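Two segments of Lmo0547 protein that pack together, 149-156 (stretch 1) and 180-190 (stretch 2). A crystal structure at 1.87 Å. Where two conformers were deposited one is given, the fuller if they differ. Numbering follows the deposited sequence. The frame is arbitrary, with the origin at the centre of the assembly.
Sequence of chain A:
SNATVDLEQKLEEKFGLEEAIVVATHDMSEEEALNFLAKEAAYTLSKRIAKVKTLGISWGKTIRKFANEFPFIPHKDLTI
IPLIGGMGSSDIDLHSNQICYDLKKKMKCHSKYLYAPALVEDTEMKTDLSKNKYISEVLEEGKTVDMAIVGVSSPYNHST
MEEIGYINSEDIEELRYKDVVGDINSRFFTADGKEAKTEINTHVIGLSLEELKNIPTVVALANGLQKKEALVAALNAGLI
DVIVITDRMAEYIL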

# COMPACT_ATOMS: atom_id res chain seq x y z
N ILE A 149 -0.13 6.07 -0.00
CA ILE A 149 -0.16 5.18 -1.15
C ILE A 149 0.25 3.81 -0.65
O ILE A 149 1.33 3.64 -0.06
CB ILE A 149 0.76 5.64 -2.25
CG1 ILE A 149 0.31 7.06 -2.66
CG2 ILE A 149 0.78 4.61 -3.41
CD1 ILE A 149 1.21 7.71 -3.70
N VAL A 150 -0.60 2.81 -0.91
CA VAL A 150 -0.37 1.45 -0.42
C VAL A 150 -0.61 0.46 -1.58
O VAL A 150 -1.31 0.77 -2.57
CB VAL A 150 -1.27 1.08 0.79
CG1 VAL A 150 -1.05 2.01 1.93
CG2 VAL A 150 -2.73 1.05 0.37
N GLY A 151 -0.00 -0.72 -1.45
CA GLY A 151 -0.36 -1.90 -2.28
C GLY A 151 -1.35 -2.80 -1.53
O GLY A 151 -1.48 -2.74 -0.32
N VAL A 152 -1.98 -3.72 -2.23
CA VAL A 152 -2.82 -4.70 -1.57
C VAL A 152 -2.28 -6.06 -2.02
O VAL A 152 -2.01 -6.28 -3.21
CB VAL A 152 -4.31 -4.59 -1.94
CG1 VAL A 152 -5.13 -5.64 -1.16
CG2 VAL A 152 -4.84 -3.21 -1.68
N SER A 153 -2.05 -6.97 -1.09
CA SER A 153 -1.51 -8.26 -1.50
C SER A 153 -2.24 -9.41 -0.85
O SER A 153 -3.10 -9.23 -0.02
CB SER A 153 -0.01 -8.30 -1.19
OG SER A 153 0.54 -9.49 -1.78
N SER A 154 -1.92 -10.62 -1.31
CA SER A 154 -2.51 -11.83 -0.77
C SER A 154 -1.29 -12.60 -0.35
O SER A 154 -0.37 -12.73 -1.15
CB SER A 154 -3.28 -12.57 -1.86
OG SER A 154 -3.57 -13.90 -1.45
N PRO A 155 -1.28 -13.15 0.88
CA PRO A 155 -0.12 -13.90 1.30
C PRO A 155 0.00 -15.28 0.66
O PRO A 155 0.93 -15.96 0.98
CB PRO A 155 -0.37 -14.10 2.79
CG PRO A 155 -1.86 -14.20 2.91
CD PRO A 155 -2.33 -13.17 1.90
N TYR A 156 -0.91 -15.68 -0.23
CA TYR A 156 -1.00 -17.06 -0.69
C TYR A 156 -0.47 -17.23 -2.11
O TYR A 156 -0.10 -16.26 -2.76
CB TYR A 156 -2.46 -17.52 -0.63
CG TYR A 156 -3.09 -17.36 0.73
CD1 TYR A 156 -2.47 -17.91 1.89
CD2 TYR A 156 -4.26 -16.61 0.89
CE1 TYR A 156 -3.04 -17.74 3.16
CE2 TYR A 156 -4.84 -16.44 2.16
CZ TYR A 156 -4.22 -17.02 3.30
OH TYR A 156 -4.78 -16.84 4.56
N VAL A 180 -7.46 -15.32 7.12
CA VAL A 180 -6.89 -14.14 6.45
C VAL A 180 -7.12 -14.17 4.94
O VAL A 180 -6.98 -15.21 4.31
CB VAL A 180 -5.38 -14.07 6.79
CG1 VAL A 180 -4.62 -13.18 5.83
CG2 VAL A 180 -5.20 -13.58 8.19
N VAL A 181 -7.54 -13.03 4.38
CA VAL A 181 -7.73 -12.91 2.93
C VAL A 181 -6.79 -11.95 2.23
O VAL A 181 -6.64 -12.01 1.03
CB VAL A 181 -9.17 -12.53 2.57
CG1 VAL A 181 -10.11 -13.57 3.13
CG2 VAL A 181 -9.54 -11.14 3.03
N GLY A 182 -6.14 -11.05 2.97
CA GLY A 182 -5.21 -10.13 2.31
C GLY A 182 -4.31 -9.41 3.29
O GLY A 182 -4.40 -9.58 4.52
N ASP A 183 -3.42 -8.60 2.74
CA ASP A 183 -2.62 -7.70 3.58
C ASP A 183 -2.41 -6.34 2.93
O ASP A 183 -2.40 -6.22 1.74
CB ASP A 183 -1.29 -8.30 4.02
CG ASP A 183 -0.39 -8.68 2.88
OD1 ASP A 183 -0.66 -9.73 2.23
OD2 ASP A 183 0.66 -8.02 2.70
N ILE A 184 -2.32 -5.32 3.75
CA ILE A 184 -2.00 -3.94 3.35
C ILE A 184 -0.99 -3.48 4.42
O ILE A 184 -1.26 -3.64 5.63
CB ILE A 184 -3.26 -3.00 3.34
CG1 ILE A 184 -4.16 -3.32 2.14
CG2 ILE A 184 -2.83 -1.54 3.28
CD1 ILE A 184 -5.50 -2.60 2.18
N ASN A 185 0.17 -2.98 3.99
CA ASN A 185 1.19 -2.45 4.90
C ASN A 185 1.57 -3.51 5.95
O ASN A 185 1.80 -3.19 7.10
CB ASN A 185 0.71 -1.14 5.56
CG ASN A 185 1.84 -0.28 6.03
OD1 ASN A 185 2.85 -0.09 5.29
ND2 ASN A 185 1.71 0.27 7.24
N SER A 186 1.69 -4.76 5.47
CA SER A 186 2.02 -5.92 6.28
C SER A 186 1.07 -6.15 7.47
O SER A 186 1.48 -6.76 8.48
CB SER A 186 3.44 -5.83 6.85
OG SER A 186 3.83 -7.06 7.47
N ARG A 187 -0.17 -5.70 7.35
CA ARG A 187 -1.22 -6.05 8.31
C ARG A 187 -2.23 -6.96 7.56
O ARG A 187 -2.72 -6.58 6.51
CB ARG A 187 -1.94 -4.83 8.83
CG ARG A 187 -1.07 -3.86 9.54
CD ARG A 187 -0.34 -4.45 10.75
NE ARG A 187 0.39 -3.42 11.47
CZ ARG A 187 0.15 -3.01 12.72
NH1 ARG A 187 -0.86 -3.52 13.48
NH2 ARG A 187 0.91 -2.06 13.20
N PHE A 188 -2.47 -8.14 8.12
CA PHE A 188 -3.23 -9.26 7.52
C PHE A 188 -4.64 -9.22 8.01
O PHE A 188 -4.85 -9.22 9.22
CB PHE A 188 -2.53 -10.54 7.94
CG PHE A 188 -1.20 -10.65 7.32
CD1 PHE A 188 -1.08 -11.14 6.02
CD2 PHE A 188 -0.05 -10.23 7.99
CE1 PHE A 188 0.16 -11.21 5.39
CE2 PHE A 188 1.17 -10.29 7.35
CZ PHE A 188 1.28 -10.79 6.07
N PHE A 189 -5.60 -9.11 7.10
CA PHE A 189 -6.98 -8.91 7.45
C PHE A 189 -7.87 -10.04 6.95
O PHE A 189 -7.57 -10.76 6.01
CB PHE A 189 -7.51 -7.54 6.95
CG PHE A 189 -7.31 -7.31 5.48
CD1 PHE A 189 -6.15 -6.68 5.01
CD2 PHE A 189 -8.26 -7.72 4.57
CE1 PHE A 189 -5.99 -6.39 3.63
CE2 PHE A 189 -8.10 -7.47 3.20
CZ PHE A 189 -6.96 -6.76 2.72
N THR A 190 -8.94 -10.23 7.70
CA THR A 190 -10.01 -11.14 7.36
C THR A 190 -10.98 -10.51 6.36
O THR A 190 -10.81 -9.37 5.96
CB THR A 190 -10.76 -11.55 8.64
OG1 THR A 190 -11.06 -10.40 9.42
CG2 THR A 190 -9.85 -12.47 9.49
O HOH W 1 0.80 -2.44 1.33
O HOH W 2 -6.61 -13.88 -0.71

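Stretch 1 runs against one edge of a tight hairpin, in which strand 180-184 turns through a type I' turn, Ile-184 to Arg-187, and returns as the strand beginning at 187. The axes of strands 149-151 and 180-184 lie at 146°, roughly antiparallel, and together the two stretches bury 480 Å². Direct backbone pairing is confined to a single bridge; around it, side-chain packing, close main-chain approaches and two bridging waters make up much of the rest of the contact.

Ile-149 makes no contact. Val-150 opens the interface: its CA-to-CB bond points toward stretch 2, and its CG2 sits 3.9 Å from CG2 of Ile-184, an apolar contact between buried side chains. At Gly-151 the chains are linked through solvent. Water 1 donates to Gly-151 O at 2.8 Å and accepts from Asn-185 N, also at 2.8 Å, so it extends the backbone pairing toward the turn where the strands no longer bond directly. The same carbonyl O of Gly-151 lies 3.7 Å from CG1 of Ile-184.

Val-152 packs against two residues. Its CG2 lies 3.9 Å from Ile-184 CG1, and its CG1, which is also near Ile-184, reaches the edge of the Phe-189 ring, 4.4 Å from Phe-189 CZ. Ile-184 therefore packs against both Val-150 and Val-152, and it is the residue of stretch 2 with the most area covered by stretch 1.

Ser-153 is the one point of direct backbone pairing. Ser-153 N donates to Asp-183 O at 2.9 Å and Asp-183 N returns the bond to Ser-153 O at 2.8 Å, with angles of 170° and 160°; this reciprocal pair makes an antiparallel bridge with the CA atoms 5.2 Å apart. Gly-182 lets the chains come close here: its CA approaches Ser-153 O to 3.3 Å. A CB on Gly-182 would also be tight against that oxygen and would clash with Phe-189 CZ, so the absence of a side chain serves the hairpin as well as the contact.

Ser-154 turns its CB away from stretch 2, yet remains tied to it by solvent. Water 2 accepts from Ser-154 OG at 3.1 Å and donates to Val-181 O at 2.6 Å. The same OG accepts a weak hydrogen bond from Tyr-156 N, 3.4 Å away, which braces the loop from within.

Pro-155 points toward stretch 2 and brings an apolar surface to it. Its CB lies 3.9 Å from Phe-188 CE1, and its CG lies 4.1 Å from Val-180 CG1. Having no N-H, its nitrogen cannot donate to Asp-183 OD1, though the two atoms are 3.7 Å apart.

Tyr-156 closes the interface with its far end. Its CB points sideways, but the side chain reaches across so that OH donates to Val-180 O at 2.7 Å, with the acceptor near the ring plane. The design logic is economical: one reciprocal backbone bridge sets the register, waters and a tyrosine hydroxyl supply further polar links, and aliphatic and aromatic groups fill the space around them.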